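Local coordinates for putative acyl-[acyl-carrier-protein]--UDP-N-acetylglucosamine O-acyltransferase (Bacteroides fragilis, PDB 4R36), which probably transfers an acyl chain from acyl carrier protein to UDP-N-acetylglucosamine, as LpxA enzymes do at the start of lipid A synthesis, at residues G125-M131 with I142-V148; I194-I198 with Y232-Y236. All coordinates share one frame; numbering follows the deposited sequence.

Interaction 1: residues G125-M131 with I142-V148; sequences GNNNLLM and IGNGCIV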
loop_
_atom_site.group_PDB
_atom_site.type_symbol
_atom_site.label_atom_id
_atom_site.label_comp_id
_atom_site.label_asym_id
_atom_site.label_seq_id
_atom_site.Cartn_x
_atom_site.Cartn_y
_atom_site.Cartn_z
ATOM N N GLY A 125 -3.748 16.372 -14.551
ATOM C CA GLY A 125 -4.665 17.417 -15.026
ATOM C C GLY A 125 -5.423 18.147 -13.926
ATOM O O GLY A 125 -4.830 18.537 -12.895
ATOM N N ASN A 126 -6.736 18.298 -14.135
ATOM C CA ASN A 126 -7.540 19.113 -13.246
ATOM C C ASN A 126 -8.619 18.300 -12.549
ATOM O O ASN A 126 -9.112 17.306 -13.115
ATOM C CB ASN A 126 -8.207 20.203 -14.054
ATOM C CG ASN A 126 -7.238 20.983 -14.901
ATOM O OD1 ASN A 126 -6.125 21.396 -14.460
ATOM N ND2 ASN A 126 -7.628 21.203 -16.126
ATOM N N ASN A 127 -9.008 18.711 -11.344
ATOM C CA ASN A 127 -10.230 18.175 -10.711
ATOM C C ASN A 127 -10.095 16.649 -10.440
ATOM O O ASN A 127 -11.088 15.933 -10.520
ATOM C CB ASN A 127 -11.502 18.455 -11.528
ATOM C CG ASN A 127 -11.611 19.935 -11.930
ATOM O OD1 ASN A 127 -11.720 20.759 -11.115
ATOM N ND2 ASN A 127 -11.607 20.212 -13.185
ATOM N N ASN A 128 -8.904 16.220 -10.065
ATOM C CA ASN A 128 -8.712 14.854 -9.657
ATOM C C ASN A 128 -8.669 14.709 -8.186
ATOM O O ASN A 128 -8.201 15.610 -7.470
ATOM C CB ASN A 128 -7.409 14.357 -10.247
ATOM C CG ASN A 128 -7.414 14.417 -11.753
ATOM O OD1 ASN A 128 -8.112 13.607 -12.438
ATOM N ND2 ASN A 128 -6.586 15.328 -12.290
ATOM N N LEU A 129 -9.046 13.528 -7.726
ATOM C CA LEU A 129 -8.798 13.085 -6.353
ATOM C C LEU A 129 -7.842 11.902 -6.353
ATOM O O LEU A 129 -8.149 10.832 -6.867
ATOM C CB LEU A 129 -10.091 12.694 -5.700
ATOM C CG LEU A 129 -10.053 11.984 -4.378
ATOM C CD1 LEU A 129 -9.240 12.744 -3.325
ATOM C CD2 LEU A 129 -11.432 11.643 -3.860
ATOM N N LEU A 130 -6.690 12.107 -5.772
ATOM C CA LEU A 130 -5.685 11.068 -5.607
ATOM C C LEU A 130 -5.643 10.778 -4.137
ATOM O O LEU A 130 -5.103 11.513 -3.361
ATOM C CB LEU A 130 -4.325 11.485 -6.143
ATOM C CG LEU A 130 -4.220 11.975 -7.637
ATOM C CD1 LEU A 130 -2.747 12.135 -8.000
ATOM C CD2 LEU A 130 -4.850 10.977 -8.608
ATOM N N MET A 131 -6.197 9.615 -3.778
ATOM C CA MET A 131 -6.326 9.228 -2.398
ATOM C C MET A 131 -4.984 8.834 -1.786
ATOM O O MET A 131 -3.978 8.711 -2.493
ATOM C CB MET A 131 -7.331 8.067 -2.240
ATOM C CG MET A 131 -8.739 8.523 -2.537
ATOM S SD MET A 131 -9.887 7.206 -2.038
ATOM C CE MET A 131 -11.198 7.695 -3.074
ATOM N N ILE A 142 -2.123 11.682 -16.133
ATOM C CA ILE A 142 -3.491 11.604 -15.651
ATOM C C ILE A 142 -4.247 12.773 -16.219
ATOM O O ILE A 142 -3.744 13.911 -16.186
ATOM C CB ILE A 142 -3.560 11.596 -14.116
ATOM C CG1 ILE A 142 -2.786 10.375 -13.598
ATOM C CG2 ILE A 142 -4.971 11.581 -13.617
ATOM C CD1 ILE A 142 -2.814 10.236 -12.071
ATOM N N GLY A 143 -5.448 12.510 -16.735
ATOM C CA GLY A 143 -6.326 13.592 -17.249
ATOM C C GLY A 143 -7.072 14.359 -16.158
ATOM O O GLY A 143 -6.447 14.804 -15.150
ATOM N N ASN A 144 -8.380 14.515 -16.369
ATOM C CA ASN A 144 -9.234 15.375 -15.560
ATOM C C ASN A 144 -10.360 14.614 -15.016
ATOM O O ASN A 144 -10.868 13.647 -15.641
ATOM C CB ASN A 144 -9.814 16.523 -16.401
ATOM C CG ASN A 144 -8.757 17.224 -17.190
ATOM O OD1 ASN A 144 -7.757 17.750 -16.647
ATOM N ND2 ASN A 144 -8.958 17.274 -18.492
ATOM N N GLY A 145 -10.798 15.014 -13.838
ATOM C CA GLY A 145 -12.023 14.433 -13.299
ATOM C C GLY A 145 -11.924 12.979 -12.799
ATOM O O GLY A 145 -12.944 12.328 -12.632
ATOM N N CYS A 146 -10.731 12.508 -12.531
ATOM C CA CYS A 146 -10.462 11.109 -12.125
ATOM C C CYS A 146 -10.462 10.978 -10.617
ATOM O O CYS A 146 -10.173 11.914 -9.863
ATOM C CB CYS A 146 -9.095 10.620 -12.678
ATOM S SG CYS A 146 -8.987 10.596 -14.474
ATOM N N ILE A 147 -10.803 9.803 -10.157
ATOM C CA ILE A 147 -10.663 9.437 -8.759
ATOM C C ILE A 147 -9.788 8.209 -8.728
ATOM O O ILE A 147 -10.098 7.192 -9.442
ATOM C CB ILE A 147 -12.047 9.088 -8.185
ATOM C CG1 ILE A 147 -12.981 10.331 -8.239
ATOM C CG2 ILE A 147 -11.875 8.587 -6.782
ATOM C CD1 ILE A 147 -14.399 10.053 -7.773
ATOM N N VAL A 148 -8.755 8.254 -7.935
ATOM C CA VAL A 148 -7.790 7.141 -7.837
ATOM C C VAL A 148 -7.676 6.764 -6.360
ATOM O O VAL A 148 -7.270 7.561 -5.480
ATOM C CB VAL A 148 -6.441 7.498 -8.378
ATOM C CG1 VAL A 148 -5.491 6.285 -8.322
ATOM C CG2 VAL A 148 -6.540 8.010 -9.820
#

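Interaction 2: residues I194-I198 with Y232-Y236; sequences IPPYI and YRIIY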
loop_
_atom_site.group_PDB
_atom_site.type_symbol
_atom_site.label_atom_id
_atom_site.label_comp_id
_atom_site.label_asym_id
_atom_site.label_seq_id
_atom_site.Cartn_x
_atom_site.Cartn_y
_atom_site.Cartn_z
ATOM N N ILE A 194 -7.360 -0.715 -20.803
ATOM C CA ILE A 194 -8.760 -0.839 -20.399
ATOM C C ILE A 194 -9.628 0.120 -21.178
ATOM O O ILE A 194 -9.504 1.325 -21.019
ATOM C CB ILE A 194 -8.928 -0.620 -18.915
ATOM C CG1 ILE A 194 -8.003 -1.602 -18.157
ATOM C CG2 ILE A 194 -10.362 -0.829 -18.485
ATOM C CD1 ILE A 194 -8.146 -1.501 -16.683
ATOM N N PRO A 195 -10.527 -0.417 -22.009
ATOM C CA PRO A 195 -11.259 0.473 -22.920
ATOM C C PRO A 195 -12.351 1.247 -22.182
ATOM O O PRO A 195 -12.786 0.839 -21.080
ATOM C CB PRO A 195 -11.817 -0.505 -23.989
ATOM C CG PRO A 195 -12.009 -1.750 -23.211
ATOM C CD PRO A 195 -10.846 -1.819 -22.251
ATOM N N PRO A 196 -12.859 2.328 -22.795
ATOM C CA PRO A 196 -13.725 3.274 -22.052
ATOM C C PRO A 196 -15.070 2.737 -21.638
ATOM O O PRO A 196 -15.566 1.810 -22.303
ATOM C CB PRO A 196 -13.878 4.436 -22.993
ATOM C CG PRO A 196 -13.468 3.935 -24.302
ATOM C CD PRO A 196 -12.458 2.854 -24.090
ATOM N N TYR A 197 -15.611 3.235 -20.533
ATOM C CA TYR A 197 -16.958 2.958 -20.056
ATOM C C TYR A 197 -17.165 1.604 -19.319
ATOM O O TYR A 197 -18.268 1.313 -18.921
ATOM C CB TYR A 197 -17.996 3.059 -21.210
ATOM C CG TYR A 197 -17.896 4.311 -21.995
ATOM C CD1 TYR A 197 -18.210 5.524 -21.415
ATOM C CD2 TYR A 197 -17.577 4.276 -23.341
ATOM C CE1 TYR A 197 -18.105 6.707 -22.133
ATOM C CE2 TYR A 197 -17.432 5.458 -24.066
ATOM C CZ TYR A 197 -17.761 6.654 -23.465
ATOM O OH TYR A 197 -17.576 7.801 -24.138
ATOM N N ILE A 198 -16.135 0.743 -19.228
ATOM C CA ILE A 198 -16.337 -0.593 -18.656
ATOM C C ILE A 198 -16.008 -0.678 -17.171
ATOM O O ILE A 198 -15.332 0.203 -16.612
ATOM C CB ILE A 198 -15.570 -1.687 -19.422
ATOM C CG1 ILE A 198 -14.059 -1.670 -19.205
ATOM C CG2 ILE A 198 -15.875 -1.603 -20.913
ATOM C CD1 ILE A 198 -13.369 -2.960 -19.550
ATOM N N TYR A 232 -20.001 -3.393 -26.503
ATOM C CA TYR A 232 -19.186 -4.339 -25.748
ATOM C C TYR A 232 -19.634 -5.772 -25.764
ATOM O O TYR A 232 -18.804 -6.675 -25.636
ATOM C CB TYR A 232 -18.925 -3.833 -24.335
ATOM C CG TYR A 232 -17.876 -2.748 -24.323
ATOM C CD1 TYR A 232 -16.570 -3.029 -24.625
ATOM C CD2 TYR A 232 -18.206 -1.422 -23.992
ATOM C CE1 TYR A 232 -15.602 -2.013 -24.698
ATOM C CE2 TYR A 232 -17.250 -0.412 -23.972
ATOM C CZ TYR A 232 -15.929 -0.722 -24.309
ATOM O OH TYR A 232 -14.915 0.203 -24.312
ATOM N N ARG A 233 -20.912 -6.008 -25.964
ATOM C CA ARG A 233 -21.393 -7.380 -26.315
ATOM C C ARG A 233 -20.801 -7.867 -27.581
ATOM O O ARG A 233 -20.395 -8.988 -27.676
ATOM C CB ARG A 233 -22.929 -7.496 -26.405
ATOM C CG ARG A 233 -23.624 -7.327 -25.114
ATOM C CD ARG A 233 -25.174 -7.383 -25.195
ATOM N NE ARG A 233 -25.661 -6.934 -23.888
ATOM C CZ ARG A 233 -26.434 -5.879 -23.617
ATOM N NH1 ARG A 233 -26.921 -5.097 -24.577
ATOM N NH2 ARG A 233 -26.750 -5.616 -22.344
ATOM N N ILE A 234 -20.722 -7.012 -28.599
ATOM C CA ILE A 234 -20.068 -7.363 -29.814
ATOM C C ILE A 234 -18.587 -7.605 -29.583
ATOM O O ILE A 234 -18.037 -8.533 -30.116
ATOM C CB ILE A 234 -20.262 -6.289 -30.911
ATOM C CG1 ILE A 234 -21.718 -6.302 -31.382
ATOM C CG2 ILE A 234 -19.320 -6.532 -32.098
ATOM C CD1 ILE A 234 -22.131 -5.023 -32.099
ATOM N N ILE A 235 -17.930 -6.725 -28.838
ATOM C CA ILE A 235 -16.496 -6.821 -28.682
ATOM C C ILE A 235 -16.066 -8.035 -27.848
ATOM O O ILE A 235 -15.135 -8.724 -28.194
ATOM C CB ILE A 235 -15.919 -5.475 -28.102
ATOM C CG1 ILE A 235 -15.991 -4.403 -29.170
ATOM C CG2 ILE A 235 -14.459 -5.629 -27.659
ATOM C CD1 ILE A 235 -16.004 -2.999 -28.640
ATOM N N TYR A 236 -16.745 -8.277 -26.751
ATOM C CA TYR A 236 -16.291 -9.265 -25.806
ATOM C C TYR A 236 -17.092 -10.558 -25.880
ATOM O O TYR A 236 -16.561 -11.569 -25.477
ATOM C CB TYR A 236 -16.387 -8.748 -24.372
ATOM C CG TYR A 236 -15.224 -7.886 -23.988
ATOM C CD1 TYR A 236 -13.937 -8.434 -23.753
ATOM C CD2 TYR A 236 -15.375 -6.554 -23.819
ATOM C CE1 TYR A 236 -12.863 -7.627 -23.411
ATOM C CE2 TYR A 236 -14.287 -5.725 -23.472
ATOM C CZ TYR A 236 -13.043 -6.269 -23.249
ATOM O OH TYR A 236 -11.972 -5.418 -22.884
#

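Interaction 1: residues G125-M131 with I142-V148
Asn128 reaches across to 142-148 with both ends of its side-chain amide. Its OD1 accepts the N-H of Cys146 at 2.8 Å, with the donor tilted 27° from the carbonyl plane. Its ND2 gives a hydrogen to Gly143 O at 2.9 Å, and that oxygen lies close to the Asn128 amide plane. CG sits beside the Asn128 backbone N (chi1 -60°), which directs the amide to the next turn. Two bonds therefore fix its rotation. Asn144 works on the outer side of the corner: its OD1 takes the N-H of Asn126 at 2.8 Å, in the carbonyl plane and on a lone pair. The side chains of Asn126 and Asn144 lie side by side and point the same way, with their amide planes 11° apart. Asn126 OD1 itself is bound by Asp102 N.

Main-chain bonds complete the pairing. Gly125 N donates to Ile142 O, and Gly145 N to Asn126 O. Beyond the bend the strands are parallel: Leu129 N bonds Cys146 O, Val148 N bonds Leu129 O at 2.9 Å, and Met131 N bonds Val148 O.

Apolar contacts lie on both faces of the sheet. On one, Leu130 CD2 meets Val148 CG2 at 3.6 Å and Ile142 CD1 at 4.1 Å. On the other, Leu129 CD2 lies near Ile147 CG2. Met131 CE also touches Ile147 CG2, at 3.9 Å.

Residues 125-131 and 142-148 are equivalent corners, with the strands that follow, in successive coils of a left-handed parallel beta-helix built from hexapeptide repeats. Asn127, Gly145, Cys146 and Ile147 line the pocket of a bound 2-(2-methoxyethoxy)ethanol, probably taken up from the crystallisation liquor. Leu89 of a second subunit packs on Ile147. Within the chain, strand 129-130 lies between strands 105-106 and 147-148, while Ile142 and Val148 pack on Met154 of strand 153-154.

Interaction 2: residues I194-I198 with Y232-Y236
Ile198 lays its CG2 methyl over the ring of Tyr232, where the end of the left-handed beta-helix meets the helical C-terminal domain. Residues 195-198 form a type II beta turn, and Tyr232 comes from helix 222-237. The methyl is 3.6 Å from the ring centroid and 14° off the ring normal, a CH-pi contact over the face. The two side chains cross at about a right angle. In Ile198, CG1 stands between the backbone N and the carbonyl carbon (chi1 73°). This leaves CG2 beside the backbone N and over the ring.

Pro195 crosses the Tyr232 side chain obliquely. Its CB is 3.2 Å from Tyr232 OH, and its CG is 3.9 Å from Tyr232 CE1. Pro196 runs across the tyrosine at about a right angle, with CD near the hydroxyl. One helical turn later, Tyr236 approaches Pro195 from the opposite direction. Tyr236 OH lies 3.7 Å from Pro195 CG and is hydrogen-bonded to Ile274 O. The Tyr236 ring also stacks with Tyr207 of strand 206-210.

Helix 257-267 adds to this buried packing through Ile262 on Tyr232 and Phe265 on Pro196. The direct polar link between the segments is one bond: Tyr232 OH donates to Pro196 O at 2.7 Å, in the carbonyl plane and on a lone pair.

Overall arrangement
Interaction 1 joins neighbouring coils midway along the beta-helix. Interaction 2 joins the end of that helix to the C-terminal helices. Strand 198-201, which begins at Ile198, belongs to the same sheet as strands 129-130 and 147-148. The centres of the two contacts are 22 Å apart. Interaction 1 is partly buried and lies close to the middle of the chain. It depends on repeated main-chain bonds and asparagine amides, with apolar packing on the strands. Interaction 2 is smaller and buried, and its centre is 20 Å from that of the chain. It relies on proline, isoleucine and tyrosine packing, with one hydroxyl bond. A second subunit touches interaction 1, whereas contacts to interaction 2 within the assembly come from its own chain.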